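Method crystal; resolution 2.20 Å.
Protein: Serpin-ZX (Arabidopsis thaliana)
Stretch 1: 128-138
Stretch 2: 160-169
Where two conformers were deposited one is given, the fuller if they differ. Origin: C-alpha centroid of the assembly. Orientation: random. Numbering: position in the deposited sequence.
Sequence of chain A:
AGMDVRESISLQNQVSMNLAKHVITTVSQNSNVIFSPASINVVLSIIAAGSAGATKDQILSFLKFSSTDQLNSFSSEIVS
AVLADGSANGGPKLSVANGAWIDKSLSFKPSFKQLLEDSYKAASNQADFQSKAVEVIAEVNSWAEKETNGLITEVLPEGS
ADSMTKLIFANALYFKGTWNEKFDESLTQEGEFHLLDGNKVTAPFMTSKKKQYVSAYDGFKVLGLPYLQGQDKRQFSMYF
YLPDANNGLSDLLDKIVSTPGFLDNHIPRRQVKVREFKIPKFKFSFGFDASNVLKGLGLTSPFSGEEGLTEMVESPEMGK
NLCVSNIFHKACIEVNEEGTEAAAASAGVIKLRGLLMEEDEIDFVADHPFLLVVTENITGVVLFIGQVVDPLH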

# COMPACT_ATOMS: atom_id res chain seq x y z
N ASP A 128 -17.19 10.25 21.68
CA ASP A 128 -16.95 10.73 23.03
C ASP A 128 -15.57 10.28 23.49
O ASP A 128 -15.46 9.50 24.43
CB ASP A 128 -18.02 10.14 23.96
CG ASP A 128 -18.06 10.82 25.32
OD1 ASP A 128 -17.18 11.68 25.58
OD2 ASP A 128 -18.97 10.50 26.11
N PHE A 129 -14.52 10.76 22.84
CA PHE A 129 -13.17 10.42 23.27
C PHE A 129 -12.95 10.84 24.72
O PHE A 129 -12.28 10.15 25.49
CB PHE A 129 -12.10 11.07 22.37
CG PHE A 129 -12.05 10.53 20.96
CD1 PHE A 129 -12.44 11.31 19.88
CD2 PHE A 129 -11.59 9.24 20.71
CE1 PHE A 129 -12.39 10.81 18.57
CE2 PHE A 129 -11.53 8.73 19.42
CZ PHE A 129 -11.93 9.52 18.34
N GLN A 130 -13.51 11.98 25.08
CA GLN A 130 -13.28 12.58 26.40
C GLN A 130 -13.59 11.63 27.57
O GLN A 130 -12.81 11.53 28.51
CB GLN A 130 -14.08 13.87 26.53
CG GLN A 130 -13.56 14.82 27.58
CD GLN A 130 -13.51 16.25 27.08
OE1 GLN A 130 -13.79 16.53 25.91
NE2 GLN A 130 -13.15 17.17 27.98
N SER A 131 -14.71 10.92 27.48
CA SER A 131 -15.13 10.03 28.56
C SER A 131 -15.24 8.55 28.17
O SER A 131 -15.28 7.69 29.04
CB SER A 131 -16.48 10.50 29.14
OG SER A 131 -16.35 11.78 29.76
N LYS A 132 -15.28 8.25 26.87
CA LYS A 132 -15.55 6.88 26.43
C LYS A 132 -14.59 6.37 25.37
O LYS A 132 -15.00 5.63 24.46
CB LYS A 132 -16.97 6.76 25.89
CG LYS A 132 -18.06 7.09 26.88
CD LYS A 132 -19.42 6.75 26.27
CE LYS A 132 -20.55 7.53 26.91
NZ LYS A 132 -21.74 7.57 26.02
N ALA A 133 -13.32 6.75 25.48
CA ALA A 133 -12.32 6.38 24.49
C ALA A 133 -12.29 4.87 24.23
O ALA A 133 -12.19 4.43 23.08
CB ALA A 133 -10.95 6.87 24.93
N VAL A 134 -12.40 4.08 25.30
CA VAL A 134 -12.37 2.62 25.18
C VAL A 134 -13.51 2.11 24.32
O VAL A 134 -13.33 1.17 23.55
CB VAL A 134 -12.43 1.91 26.55
CG1 VAL A 134 -12.01 0.46 26.41
CG2 VAL A 134 -11.54 2.61 27.55
N GLU A 135 -14.68 2.74 24.43
CA GLU A 135 -15.81 2.34 23.59
C GLU A 135 -15.65 2.80 22.16
O GLU A 135 -16.06 2.10 21.22
CB GLU A 135 -17.14 2.89 24.13
CG GLU A 135 -17.46 2.48 25.55
CD GLU A 135 -17.49 0.97 25.75
OE1 GLU A 135 -17.79 0.22 24.78
OE2 GLU A 135 -17.22 0.55 26.89
N VAL A 136 -15.09 4.00 21.97
CA VAL A 136 -14.91 4.55 20.62
C VAL A 136 -13.98 3.66 19.80
O VAL A 136 -14.27 3.33 18.66
CB VAL A 136 -14.37 6.00 20.65
CG1 VAL A 136 -14.28 6.57 19.23
CG2 VAL A 136 -15.24 6.90 21.55
N ILE A 137 -12.88 3.24 20.40
CA ILE A 137 -11.96 2.29 19.76
C ILE A 137 -12.69 1.05 19.24
O ILE A 137 -12.52 0.67 18.08
CB ILE A 137 -10.84 1.86 20.74
CG1 ILE A 137 -10.02 3.08 21.17
CG2 ILE A 137 -9.96 0.78 20.11
CD1 ILE A 137 -9.03 2.78 22.28
N ALA A 138 -13.52 0.43 20.08
CA ALA A 138 -14.25 -0.76 19.66
C ALA A 138 -15.24 -0.43 18.56
O ALA A 138 -15.39 -1.19 17.59
CB ALA A 138 -14.97 -1.43 20.83
N SER A 160 -5.15 2.89 21.93
CA SER A 160 -4.59 3.80 20.92
C SER A 160 -5.22 5.20 20.94
O SER A 160 -4.59 6.16 20.50
CB SER A 160 -4.64 3.17 19.53
OG SER A 160 -5.97 3.08 19.05
N ALA A 161 -6.44 5.32 21.45
CA ALA A 161 -7.07 6.64 21.61
C ALA A 161 -7.46 6.88 23.08
O ALA A 161 -7.80 5.94 23.78
CB ALA A 161 -8.28 6.79 20.70
N ASP A 162 -7.41 8.13 23.54
CA ASP A 162 -7.66 8.41 24.96
C ASP A 162 -8.49 9.67 25.20
O ASP A 162 -9.15 10.16 24.29
CB ASP A 162 -6.35 8.46 25.76
CG ASP A 162 -5.47 9.66 25.39
OD1 ASP A 162 -5.91 10.53 24.61
OD2 ASP A 162 -4.33 9.73 25.89
N SER A 163 -8.45 10.19 26.42
CA SER A 163 -9.32 11.31 26.77
C SER A 163 -8.83 12.60 26.11
O SER A 163 -9.58 13.58 26.01
CB SER A 163 -9.46 11.47 28.30
OG SER A 163 -8.20 11.69 28.92
N MET A 164 -7.58 12.60 25.65
CA MET A 164 -7.04 13.76 24.94
C MET A 164 -7.23 13.70 23.42
O MET A 164 -6.90 14.65 22.71
CB MET A 164 -5.55 13.94 25.26
CG MET A 164 -5.26 14.16 26.75
SD MET A 164 -6.06 15.65 27.37
CE MET A 164 -5.37 16.88 26.25
N THR A 165 -7.75 12.58 22.92
CA THR A 165 -7.89 12.41 21.48
C THR A 165 -8.95 13.34 20.92
O THR A 165 -10.06 13.41 21.44
CB THR A 165 -8.25 10.96 21.12
OG1 THR A 165 -7.16 10.10 21.44
CG2 THR A 165 -8.55 10.86 19.64
N LYS A 166 -8.60 14.08 19.87
CA LYS A 166 -9.51 15.06 19.30
C LYS A 166 -9.96 14.70 17.91
O LYS A 166 -11.14 14.77 17.60
CB LYS A 166 -8.88 16.45 19.30
CG LYS A 166 -8.57 16.98 20.70
CD LYS A 166 -9.85 17.11 21.55
CE LYS A 166 -9.53 17.57 22.96
NZ LYS A 166 -10.69 17.40 23.89
N LEU A 167 -9.00 14.30 17.06
CA LEU A 167 -9.30 14.00 15.66
C LEU A 167 -8.47 12.84 15.13
O LEU A 167 -7.24 12.88 15.13
CB LEU A 167 -9.08 15.24 14.78
CG LEU A 167 -9.27 15.07 13.28
CD1 LEU A 167 -10.71 14.74 12.90
CD2 LEU A 167 -8.80 16.32 12.57
N ILE A 168 -9.16 11.81 14.66
CA ILE A 168 -8.49 10.64 14.11
C ILE A 168 -9.02 10.24 12.73
O ILE A 168 -10.17 10.54 12.37
CB ILE A 168 -8.61 9.41 15.04
CG1 ILE A 168 -10.07 8.95 15.11
CG2 ILE A 168 -8.03 9.73 16.41
CD1 ILE A 168 -10.27 7.64 15.85
N PHE A 169 -8.18 9.57 11.97
CA PHE A 169 -8.61 8.97 10.73
C PHE A 169 -8.35 7.47 10.82
O PHE A 169 -7.33 7.04 11.35
CB PHE A 169 -7.87 9.60 9.56
CG PHE A 169 -8.25 11.03 9.33
CD1 PHE A 169 -9.33 11.36 8.53
CD2 PHE A 169 -7.55 12.05 9.96
CE1 PHE A 169 -9.69 12.68 8.34
CE2 PHE A 169 -7.91 13.36 9.77
CZ PHE A 169 -8.98 13.68 8.96

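Not one classical hydrogen bond joins these two stretches of Serpin-ZX, although polar backbone atoms crowd their boundary; the contact illustrates how a single aromatic ring and a few small side chains can hold a helix against a turn. The ring belongs to Phe129, which has more of its own surface (117 Å²) covered by the other stretch than any other residue of either. Thr165 CG2 lies over one face in a CH-pi contact: it is 3.5 Å from the centroid of the Phe129 ring and only 8° off the ring normal, so the methyl carbon sits almost directly above the ring centre. At the ring edge, Phe129 CZ meets Ile168 CD1 at 3.5 Å, while Ala161 CB approaches Phe129 CE2 obliquely at 4.0 Å.

The backbone of Phe129 adds a weaker polar element. Its carbonyl O lies 3.4 Å from Ser163 CA, with an angle of 167° at the hydrogen, a nearly linear CA-H...O contact. The same Phe129 O sits 3.4 Å from Asp162 O, but two acceptors cannot bond to each other.

Farther along the helix, Ala133 packs a methyl against backbone: Ala133 CB comes within 3.5 Å of Ala161 O and 3.6 Å of Asp162 CA. Ile137 reaches Ala161 too, with Ile137 CD1 3.7 Å from Ala161 O and Ile137 CG1 4.1 Å from Ala161 CB.

Several polar groups are bonded within their own stretch. Asp128 caps the helix, its OD1 accepting from Ser131 N at 3.2 Å. Across the interface, a type I turn from Asp162 to Thr165 is closed by Thr165 N donating to Asp162 O at 3.1 Å. Asp162 N donates to Thr165 OG1 at 2.9 Å, and Met164 N to Asp162 OD1, also at 2.9 Å. The hydroxyl of Thr165 thus serves the turn while its methyl serves the ring.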